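Side-chain contacts in endoglucanase (Ganoderma lucidum, PDB 5D8Z), which probably hydrolyses internal beta-1,4-glucosidic bonds of cellulose, as a fungal endoglucanase of glycoside hydrolase family 5: residues 96-99 and 100-103; 138-141 and 142-146. One frame throughout, in Å; residues are numbered along the deposited sequence.

Contact 1: 96-99 and 100-103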
loop_
_atom_site.group_PDB
_atom_site.type_symbol
_atom_site.label_atom_id
_atom_site.label_comp_id
_atom_site.label_asym_id
_atom_site.label_seq_id
_atom_site.Cartn_x
_atom_site.Cartn_y
_atom_site.Cartn_z
ATOM N N ASP A 96 8.318 -5.429 21.331
ATOM C CA ASP A 96 7.294 -4.556 21.883
ATOM C C ASP A 96 6.613 -3.771 20.778
ATOM O O ASP A 96 5.385 -3.684 20.757
ATOM C CB ASP A 96 7.848 -3.600 22.934
ATOM C CG ASP A 96 8.527 -4.333 24.099
ATOM O OD1 ASP A 96 8.054 -5.412 24.533
ATOM O OD2 ASP A 96 9.569 -3.823 24.570
ATOM N N ASN A 97 7.392 -3.218 19.848
ATOM C CA ASN A 97 6.810 -2.486 18.728
ATOM C C ASN A 97 5.998 -3.445 17.845
ATOM O O ASN A 97 4.871 -3.172 17.458
ATOM C CB ASN A 97 7.895 -1.790 17.910
ATOM C CG ASN A 97 8.489 -0.569 18.605
ATOM O OD1 ASN A 97 8.392 -0.423 19.816
ATOM N ND2 ASN A 97 9.146 0.309 17.819
ATOM N N TRP A 98 6.560 -4.598 17.564
ATOM C CA TRP A 98 5.885 -5.563 16.736
ATOM C C TRP A 98 4.579 -6.037 17.357
ATOM O O TRP A 98 3.594 -6.302 16.659
ATOM C CB TRP A 98 6.801 -6.751 16.460
ATOM C CG TRP A 98 6.137 -7.730 15.578
ATOM C CD1 TRP A 98 5.494 -8.881 15.950
ATOM C CD2 TRP A 98 5.992 -7.620 14.168
ATOM N NE1 TRP A 98 4.976 -9.499 14.842
ATOM C CE2 TRP A 98 5.273 -8.742 13.734
ATOM C CE3 TRP A 98 6.405 -6.681 13.229
ATOM C CZ2 TRP A 98 4.949 -8.948 12.397
ATOM C CZ3 TRP A 98 6.078 -6.884 11.896
ATOM C CH2 TRP A 98 5.352 -8.006 11.497
ATOM N N ALA A 99 4.553 -6.179 18.670
ATOM C CA ALA A 99 3.292 -6.528 19.332
ATOM C C ALA A 99 2.178 -5.519 18.996
ATOM O O ALA A 99 1.050 -5.905 18.644
ATOM C CB ALA A 99 3.507 -6.590 20.811
ATOM N N GLU A 100 2.512 -4.231 19.060
ATOM C CA GLU A 100 1.587 -3.195 18.656
ATOM C C GLU A 100 1.123 -3.407 17.223
ATOM O O GLU A 100 -0.084 -3.454 16.949
ATOM C CB GLU A 100 2.207 -1.809 18.842
ATOM C CG GLU A 100 2.025 -1.268 20.268
ATOM C CD GLU A 100 2.901 -0.056 20.633
ATOM O OE1 GLU A 100 3.524 0.627 19.762
ATOM O OE2 GLU A 100 2.946 0.238 21.847
ATOM N N TYR A 101 2.069 -3.599 16.308
ATOM C CA TYR A 101 1.713 -3.624 14.900
ATOM C C TYR A 101 0.977 -4.882 14.535
ATOM O O TYR A 101 0.080 -4.860 13.696
ATOM C CB TYR A 101 2.925 -3.428 14.024
ATOM C CG TYR A 101 2.617 -3.488 12.548
ATOM C CD1 TYR A 101 1.965 -2.451 11.901
ATOM C CD2 TYR A 101 2.973 -4.597 11.791
ATOM C CE1 TYR A 101 1.695 -2.521 10.530
ATOM C CE2 TYR A 101 2.711 -4.663 10.439
ATOM C CZ TYR A 101 2.079 -3.635 9.824
ATOM O OH TYR A 101 1.842 -3.757 8.503
ATOM N N ASP A 102 1.334 -5.985 15.165
ATOM C CA ASP A 102 0.629 -7.222 14.905
ATOM C C ASP A 102 -0.828 -7.077 15.337
ATOM O O ASP A 102 -1.713 -7.563 14.634
ATOM C CB ASP A 102 1.285 -8.402 15.611
ATOM C CG ASP A 102 0.548 -9.711 15.355
ATOM O OD1 ASP A 102 0.397 -10.087 14.173
ATOM O OD2 ASP A 102 0.115 -10.362 16.335
ATOM N N ALA A 103 -1.095 -6.399 16.460
ATOM C CA ALA A 103 -2.511 -6.202 16.912
ATOM C C ALA A 103 -3.375 -5.544 15.847
ATOM O O ALA A 103 -4.542 -5.787 15.759
ATOM C CB ALA A 103 -2.591 -5.406 18.190
#

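Contact 2: 138-141 and 142-146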
loop_
_atom_site.group_PDB
_atom_site.type_symbol
_atom_site.label_atom_id
_atom_site.label_comp_id
_atom_site.label_asym_id
_atom_site.label_seq_id
_atom_site.Cartn_x
_atom_site.Cartn_y
_atom_site.Cartn_z
ATOM N N GLN A 138 20.979 -6.816 1.282
ATOM C CA GLN A 138 20.939 -7.810 2.368
ATOM C C GLN A 138 20.327 -7.299 3.665
ATOM O O GLN A 138 19.515 -7.993 4.268
ATOM C CB GLN A 138 22.338 -8.343 2.706
ATOM C CG GLN A 138 22.873 -9.336 1.699
ATOM C CD GLN A 138 23.413 -8.647 0.462
ATOM O OE1 GLN A 138 24.241 -7.731 0.546
ATOM N NE2 GLN A 138 22.935 -9.064 -0.681
ATOM N N ASP A 139 20.773 -6.127 4.118
ATOM C CA ASP A 139 20.159 -5.444 5.259
ATOM C C ASP A 139 18.620 -5.493 5.025
ATOM O O ASP A 139 17.847 -5.909 5.866
ATOM C CB ASP A 139 20.680 -3.966 5.393
ATOM C CG ASP A 139 22.214 -3.845 5.752
ATOM O OD1 ASP A 139 22.755 -4.691 6.495
ATOM O OD2 ASP A 139 22.884 -2.875 5.309
ATOM N N PHE A 140 18.204 -5.133 3.827
ATOM C CA PHE A 140 16.793 -5.058 3.491
ATOM C C PHE A 140 16.091 -6.428 3.442
ATOM O O PHE A 140 14.971 -6.607 3.926
ATOM C CB PHE A 140 16.696 -4.384 2.134
ATOM C CG PHE A 140 15.307 -4.158 1.653
ATOM C CD1 PHE A 140 14.342 -3.611 2.487
ATOM C CD2 PHE A 140 14.987 -4.401 0.344
ATOM C CE1 PHE A 140 13.068 -3.347 2.025
ATOM C CE2 PHE A 140 13.717 -4.158 -0.125
ATOM C CZ PHE A 140 12.750 -3.632 0.717
ATOM N N ALA A 141 16.769 -7.378 2.817
ATOM C CA ALA A 141 16.269 -8.725 2.631
ATOM C C ALA A 141 16.020 -9.372 3.975
ATOM O O ALA A 141 14.989 -9.984 4.213
ATOM C CB ALA A 141 17.291 -9.508 1.854
ATOM N N ALA A 142 16.985 -9.216 4.855
ATOM C CA ALA A 142 16.842 -9.638 6.233
ATOM C C ALA A 142 15.500 -9.190 6.815
ATOM O O ALA A 142 14.777 -9.999 7.427
ATOM C CB ALA A 142 17.972 -9.066 7.071
ATOM N N LEU A 143 15.176 -7.912 6.629
ATOM C CA LEU A 143 13.946 -7.374 7.163
ATOM C C LEU A 143 12.763 -8.185 6.720
ATOM O O LEU A 143 11.932 -8.635 7.526
ATOM C CB LEU A 143 13.739 -5.936 6.724
ATOM C CG LEU A 143 12.407 -5.368 7.221
ATOM C CD1 LEU A 143 12.408 -5.305 8.746
ATOM C CD2 LEU A 143 12.128 -4.000 6.601
ATOM N N TRP A 144 12.682 -8.369 5.423
ATOM C CA TRP A 144 11.579 -9.123 4.885
ATOM C C TRP A 144 11.582 -10.600 5.266
ATOM O O TRP A 144 10.534 -11.193 5.366
ATOM C CB TRP A 144 11.525 -8.948 3.384
ATOM C CG TRP A 144 10.918 -7.697 3.057
ATOM C CD1 TRP A 144 11.524 -6.602 2.538
ATOM C CD2 TRP A 144 9.549 -7.356 3.263
ATOM N NE1 TRP A 144 10.600 -5.597 2.363
ATOM C CE2 TRP A 144 9.378 -6.036 2.825
ATOM C CE3 TRP A 144 8.439 -8.051 3.758
ATOM C CZ2 TRP A 144 8.145 -5.402 2.857
ATOM C CZ3 TRP A 144 7.231 -7.417 3.802
ATOM C CH2 TRP A 144 7.089 -6.109 3.352
ATOM N N SER A 145 12.735 -11.196 5.496
ATOM C CA SER A 145 12.733 -12.561 5.943
ATOM C C SER A 145 11.960 -12.595 7.253
ATOM O O SER A 145 11.042 -13.407 7.420
ATOM C CB SER A 145 14.157 -13.078 6.138
ATOM O OG SER A 145 14.169 -14.479 6.384
ATOM N N SER A 146 12.304 -11.702 8.170
ATOM C CA SER A 146 11.693 -11.728 9.478
ATOM C C SER A 146 10.207 -11.469 9.417
ATOM O O SER A 146 9.437 -12.148 10.111
ATOM C CB SER A 146 12.298 -10.670 10.371
ATOM O OG SER A 146 13.699 -10.787 10.372
#

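Contact 1: 96-99 and 100-103
W98 meets Y101 and D102, the residues three and four places further along helix 95-110. The six-membered ring of W98 and the ring of Y101 lie obliquely, with planes at 55° and centroids 5.7 Å apart. The touch is made by the far side of the indole: W98 CZ3 comes to 3.9 Å from Y101 CD2. W98 runs with CG anti to the backbone N (chi1 -178°) and Y101 does the same, which sends the two rings off the helix as neighbours. On the same side of the indole plane, but at the pyrrole end, W98 passes D102. There W98 NE1 lies 3.9 Å from D102 CB, and the planes of the ring and the carboxylate are nearly parallel, 10° apart. This is a van der Waals approach to a carbon; D102 OD1 is hydrogen-bonded to Y151 OH and Q106 NE2.

E100 packs against the preceding turn mainly through its first carbon. E100 CB sits 3.3 Å from N97 O, and the rest of the chain extends beyond CG. Its backbone N gives a weak bond to D96 O at 3.4 Å. The next bonds of the helix are firmer: Y101 N reaches N97 O at 3.1 Å and D102 N reaches W98 O at 2.7 Å. The W98 carbonyl thus holds the backbone of the same residue whose CB lies beside its indole.

The surroundings fix the outer ends of these groups. Y101 OH bonds to the carbonyl of L77 in barrel strand 74-79, and its ring meets F32 edge-to-face. W98 receives K150 in a cation-pi contact just beyond helix 137-149. Helix 95-110 is therefore joined on its buried side to the barrel wall and on its flank to the end of the next helix.

Contact 2: 138-141 and 142-146
F140 and W144 are joined by backbone and ring together: W144 N bonds to F140 O at 3.3 Å, one turn of helix 137-149. The neighbouring bond from A142 N to Q138 O is shorter, at 2.9 Å, while that from L143 N to D139 O is weak.

The two aromatic side chains lie side by side and point the same way. The ring of F140 and the five-membered ring of W144 form an offset edge-to-face pair, with planes at 82°. The edge of W144 is turned to one face of F140. W144 NE1 lies 3.3 Å from F140 CZ, and W144 CD1 lies 3.6 Å from F140 CE1, so the pyrrole edge sits toward the rim of the phenyl ring. Different first torsions bring this about. F140 has CG anti to its own N (chi1 -177°), leaning along the helix toward W144, whose CG is anti to the carbonyl carbon (chi1 -79°). L143 takes a different side of the helix and packs on W81, I84 and T85 of helix 81-85.

With an alanine at F140, the pyrrole edge of W144 would probably lose its aromatic face, and a gap would be likely to open beside A181 of helix 171-187.

The pair is largely apolar, but the indole brings one polar group into a buried setting. W144 NE1 makes a weak hydrogen bond to V161 O, just after barrel strand 157-160. The contact thus combines ring packing with a modest polar link, which would favour one rotation of the indole.

Overall arrangement
From the N terminus the chain reaches contact 1 on helix 95-110, which follows barrel strand 74-79 and the short helix 81-85. It then passes through strand 114-119 to contact 2 on helix 137-149. Each contact spans about two turns of one helix, so neither closes a long loop. They follow in series, neither nesting nor crossing. The centres of contacts 1 and 2 are about 18 Å apart, and the nearest atoms of contacts 1 and 2 are about 6 Å apart, without touching. Both helices pack outside the eight-stranded TIM barrel. Contact 1 ties its helix to strand 74-79. Contact 2 lies between helices 81-85 and 171-187. K150 and Y151, just after helix 137-149, meet W98 of contact 1.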